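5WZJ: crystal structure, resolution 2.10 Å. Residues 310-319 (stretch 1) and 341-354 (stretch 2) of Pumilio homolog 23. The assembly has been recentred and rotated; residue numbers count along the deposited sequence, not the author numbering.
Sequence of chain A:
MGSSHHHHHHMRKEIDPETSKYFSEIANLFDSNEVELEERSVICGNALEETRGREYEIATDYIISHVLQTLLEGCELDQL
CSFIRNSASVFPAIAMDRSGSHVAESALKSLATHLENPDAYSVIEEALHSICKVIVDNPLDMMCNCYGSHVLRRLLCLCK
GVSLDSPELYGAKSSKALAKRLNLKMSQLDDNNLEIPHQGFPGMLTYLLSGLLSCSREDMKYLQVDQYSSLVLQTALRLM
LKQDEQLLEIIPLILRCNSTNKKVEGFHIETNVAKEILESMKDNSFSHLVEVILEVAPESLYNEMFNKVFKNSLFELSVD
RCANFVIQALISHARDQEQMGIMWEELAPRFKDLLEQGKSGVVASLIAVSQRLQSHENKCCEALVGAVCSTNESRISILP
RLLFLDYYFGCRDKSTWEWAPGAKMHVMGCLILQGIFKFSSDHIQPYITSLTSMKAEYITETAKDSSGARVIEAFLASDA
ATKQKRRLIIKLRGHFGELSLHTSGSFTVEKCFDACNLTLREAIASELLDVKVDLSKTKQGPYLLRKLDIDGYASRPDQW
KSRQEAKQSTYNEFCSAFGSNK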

# COMPACT_ATOMS: atom_id res chain seq x y z
N PHE A 310 3.41 23.55 -5.97
CA PHE A 310 2.32 23.32 -5.02
C PHE A 310 2.04 24.51 -4.11
O PHE A 310 0.88 24.76 -3.77
CB PHE A 310 2.63 22.09 -4.17
CG PHE A 310 2.64 20.82 -4.96
CD1 PHE A 310 1.44 20.23 -5.34
CD2 PHE A 310 3.83 20.25 -5.38
CE1 PHE A 310 1.43 19.08 -6.11
CE2 PHE A 310 3.83 19.08 -6.13
CZ PHE A 310 2.63 18.51 -6.51
N LYS A 311 3.07 25.23 -3.69
CA LYS A 311 2.88 26.32 -2.74
C LYS A 311 1.87 27.33 -3.28
O LYS A 311 1.89 27.66 -4.47
CB LYS A 311 4.22 26.99 -2.43
CG LYS A 311 4.16 28.03 -1.28
CD LYS A 311 5.47 28.82 -1.15
CE LYS A 311 5.32 29.99 -0.16
NZ LYS A 311 6.60 30.73 0.05
N ASN A 312 0.96 27.76 -2.42
CA ASN A 312 -0.16 28.67 -2.68
C ASN A 312 -1.35 27.98 -3.37
O ASN A 312 -2.39 28.62 -3.53
CB ASN A 312 0.25 29.91 -3.51
CG ASN A 312 1.35 30.69 -2.84
OD1 ASN A 312 1.29 30.94 -1.64
ND2 ASN A 312 2.37 31.05 -3.59
N SER A 313 -1.24 26.71 -3.77
CA SER A 313 -2.38 26.00 -4.34
C SER A 313 -2.83 24.83 -3.48
O SER A 313 -3.62 24.00 -3.95
CB SER A 313 -2.03 25.51 -5.75
OG SER A 313 -1.70 26.59 -6.62
N LEU A 314 -2.37 24.73 -2.24
CA LEU A 314 -2.54 23.50 -1.48
C LEU A 314 -4.01 23.19 -1.23
O LEU A 314 -4.44 22.03 -1.36
CB LEU A 314 -1.78 23.59 -0.16
CG LEU A 314 -0.25 23.67 -0.25
CD1 LEU A 314 0.37 23.61 1.15
CD2 LEU A 314 0.29 22.53 -1.15
N PHE A 315 -4.81 24.20 -0.87
CA PHE A 315 -6.20 23.91 -0.53
C PHE A 315 -7.00 23.58 -1.78
O PHE A 315 -7.81 22.64 -1.78
CB PHE A 315 -6.84 25.07 0.23
CG PHE A 315 -8.30 24.83 0.54
CD1 PHE A 315 -8.67 23.83 1.43
CD2 PHE A 315 -9.29 25.55 -0.10
CE1 PHE A 315 -10.00 23.57 1.69
CE2 PHE A 315 -10.63 25.30 0.17
CZ PHE A 315 -10.98 24.31 1.07
N GLU A 316 -6.79 24.33 -2.87
CA GLU A 316 -7.50 24.03 -4.11
C GLU A 316 -7.24 22.60 -4.56
O GLU A 316 -8.17 21.90 -4.99
CB GLU A 316 -7.09 25.01 -5.22
CG GLU A 316 -7.81 24.72 -6.54
CD GLU A 316 -7.28 25.54 -7.71
OE1 GLU A 316 -6.60 26.56 -7.48
OE2 GLU A 316 -7.54 25.14 -8.87
N LEU A 317 -5.99 22.15 -4.47
CA LEU A 317 -5.67 20.78 -4.87
C LEU A 317 -6.23 19.76 -3.88
O LEU A 317 -6.61 18.65 -4.28
CB LEU A 317 -4.15 20.63 -5.04
CG LEU A 317 -3.55 21.46 -6.18
CD1 LEU A 317 -2.03 21.44 -6.15
CD2 LEU A 317 -4.06 21.01 -7.56
N SER A 318 -6.33 20.13 -2.61
CA SER A 318 -6.86 19.23 -1.59
C SER A 318 -8.35 18.98 -1.72
O SER A 318 -8.84 17.98 -1.19
CB SER A 318 -6.56 19.78 -0.20
OG SER A 318 -5.16 19.83 0.03
N VAL A 319 -9.10 19.86 -2.40
CA VAL A 319 -10.52 19.59 -2.58
C VAL A 319 -10.81 18.85 -3.88
O VAL A 319 -11.97 18.48 -4.13
CB VAL A 319 -11.36 20.89 -2.52
CG1 VAL A 319 -11.16 21.58 -1.19
CG2 VAL A 319 -11.03 21.83 -3.67
N GLY A 341 5.25 24.94 8.27
CA GLY A 341 4.53 26.18 8.51
C GLY A 341 3.72 26.63 7.32
O GLY A 341 2.59 27.09 7.46
N ILE A 342 4.28 26.49 6.11
CA ILE A 342 3.52 26.86 4.92
C ILE A 342 2.31 25.96 4.76
O ILE A 342 1.20 26.42 4.47
CB ILE A 342 4.43 26.84 3.68
CG1 ILE A 342 5.39 28.03 3.72
CG2 ILE A 342 3.61 26.86 2.41
CD1 ILE A 342 6.61 27.87 2.86
N MET A 343 2.49 24.66 4.99
CA MET A 343 1.35 23.75 4.85
C MET A 343 0.29 24.03 5.90
O MET A 343 -0.91 23.97 5.61
CB MET A 343 1.83 22.30 4.92
CG MET A 343 2.76 21.90 3.76
SD MET A 343 3.15 20.15 3.81
CE MET A 343 3.93 20.00 5.42
N TRP A 344 0.70 24.36 7.12
CA TRP A 344 -0.29 24.62 8.16
C TRP A 344 -1.09 25.88 7.85
O TRP A 344 -2.32 25.89 8.02
CB TRP A 344 0.39 24.73 9.53
CG TRP A 344 -0.58 24.79 10.67
CD1 TRP A 344 -1.21 23.74 11.27
CD2 TRP A 344 -1.02 25.97 11.34
NE1 TRP A 344 -2.03 24.19 12.28
CE2 TRP A 344 -1.93 25.56 12.35
CE3 TRP A 344 -0.74 27.32 11.20
CZ2 TRP A 344 -2.55 26.47 13.19
CZ3 TRP A 344 -1.35 28.22 12.03
CH2 TRP A 344 -2.25 27.79 13.02
N GLU A 345 -0.43 26.92 7.36
CA GLU A 345 -1.14 28.16 7.05
C GLU A 345 -2.16 27.97 5.93
O GLU A 345 -3.27 28.52 5.99
CB GLU A 345 -0.15 29.26 6.67
CG GLU A 345 0.66 29.80 7.84
CD GLU A 345 1.79 30.72 7.40
OE1 GLU A 345 1.77 31.17 6.23
OE2 GLU A 345 2.70 30.98 8.22
N GLU A 346 -1.82 27.19 4.90
CA GLU A 346 -2.74 27.06 3.77
C GLU A 346 -3.91 26.14 4.08
O GLU A 346 -5.00 26.32 3.52
CB GLU A 346 -2.00 26.57 2.52
CG GLU A 346 -0.92 27.51 1.97
CD GLU A 346 -0.49 27.16 0.53
OE1 GLU A 346 -1.37 26.76 -0.26
OE2 GLU A 346 0.72 27.27 0.19
N LEU A 347 -3.72 25.15 4.95
CA LEU A 347 -4.67 24.05 5.11
C LEU A 347 -5.37 23.99 6.46
O LEU A 347 -6.54 23.59 6.53
CB LEU A 347 -3.97 22.70 4.87
CG LEU A 347 -3.41 22.47 3.47
CD1 LEU A 347 -2.56 21.21 3.44
CD2 LEU A 347 -4.55 22.39 2.46
N ALA A 348 -4.67 24.31 7.55
CA ALA A 348 -5.27 24.16 8.88
C ALA A 348 -6.54 24.99 9.06
O ALA A 348 -7.52 24.44 9.59
CB ALA A 348 -4.25 24.50 9.97
N PRO A 349 -6.62 26.27 8.63
CA PRO A 349 -7.90 26.99 8.71
C PRO A 349 -9.06 26.30 8.00
O PRO A 349 -10.22 26.64 8.23
CB PRO A 349 -7.60 28.33 8.02
CG PRO A 349 -6.13 28.49 8.11
CD PRO A 349 -5.55 27.12 8.07
N ARG A 350 -8.76 25.34 7.12
CA ARG A 350 -9.77 24.67 6.31
C ARG A 350 -9.93 23.20 6.66
O ARG A 350 -10.43 22.43 5.84
CB ARG A 350 -9.45 24.83 4.83
CG ARG A 350 -9.09 26.23 4.41
CD ARG A 350 -10.30 27.14 4.46
NE ARG A 350 -10.85 27.39 3.13
CZ ARG A 350 -10.26 28.13 2.20
NH1 ARG A 350 -9.08 28.69 2.43
NH2 ARG A 350 -10.86 28.31 1.03
N PHE A 351 -9.48 22.79 7.85
CA PHE A 351 -9.68 21.41 8.29
C PHE A 351 -11.14 21.03 8.22
O PHE A 351 -11.49 19.91 7.82
CB PHE A 351 -9.17 21.23 9.72
CG PHE A 351 -7.74 20.77 9.83
CD1 PHE A 351 -6.90 20.78 8.73
CD2 PHE A 351 -7.25 20.32 11.04
CE1 PHE A 351 -5.59 20.36 8.85
CE2 PHE A 351 -5.94 19.89 11.17
CZ PHE A 351 -5.11 19.92 10.07
N LYS A 352 -12.03 21.94 8.62
CA LYS A 352 -13.45 21.63 8.63
C LYS A 352 -13.95 21.36 7.22
O LYS A 352 -14.62 20.35 6.97
CB LYS A 352 -14.24 22.78 9.26
CG LYS A 352 -15.73 22.49 9.46
CD LYS A 352 -16.49 23.75 9.90
CE LYS A 352 -17.76 23.40 10.68
NZ LYS A 352 -18.53 22.30 10.05
N ASP A 353 -13.64 22.27 6.28
CA ASP A 353 -13.97 22.06 4.87
C ASP A 353 -13.49 20.70 4.39
O ASP A 353 -14.24 19.94 3.78
CB ASP A 353 -13.33 23.15 4.02
CG ASP A 353 -13.62 24.55 4.54
OD1 ASP A 353 -13.00 24.96 5.55
OD2 ASP A 353 -14.45 25.23 3.92
N LEU A 354 -12.22 20.38 4.67
CA LEU A 354 -11.66 19.13 4.19
C LEU A 354 -12.43 17.93 4.73
O LEU A 354 -12.74 17.00 3.98
CB LEU A 354 -10.18 19.05 4.56
CG LEU A 354 -9.25 20.04 3.83
CD1 LEU A 354 -7.84 20.00 4.42
CD2 LEU A 354 -9.20 19.74 2.35
O HOH W 1 -4.04 27.09 -0.54

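The two stretches of Pumilio homolog 23 meet in a compact helix-to-helix contact in which one carboxylate secures the start of a helix, leucine side chains fill the middle, and an arginine lies over a phenylalanine ring at the far end. It illustrates how a helix start, with its backbone NH groups still free, can be satisfied by an acidic side chain from another helix. Phe310 to Ser313 form a type II turn leading into helix 314-318, and Ser313, though at the N-cap position, makes no capping bond with its side chain. Glu346 points toward this turn and takes two backbone hydrogen bonds there: Asn312 N donates to Glu346 OE2 at 2.7 Å, and Leu314 N to Glu346 OE1 at 3.0 Å. A water extends the arrangement, accepting from Phe315 N at 3.0 Å and donating to Glu346 OE1 at 2.7 Å. Glutamate suits the place because its two oxygens can serve several NH groups at once.

Beyond the carboxylate the contact turns apolar. The buried Leu314 points toward stretch 2, its CD1 lying 3.9 Å from Met343 CG and its CB 4.0 Å from Leu347 CD2. One turn on, Ser318 also faces the partner; its small side chain lets CB approach Leu354 CD2 to 3.7 Å, while its hydroxyl OG is satisfied within its own helix by donating to Leu314 O at 2.7 Å.

Phe315, with the largest covered area of any residue here, sets off sideways, but its ring comes nearer to stretch 2. Arg350 covers one face: its CZ sits 3.9 Å from the centroid of the Phe315 ring, a cation-pi contact, and its CG 4.0 Å from the same centroid, a CH-pi contact. Arginine thus offers both charge and aliphatic chain to the ring. In all, 604 Å² is buried.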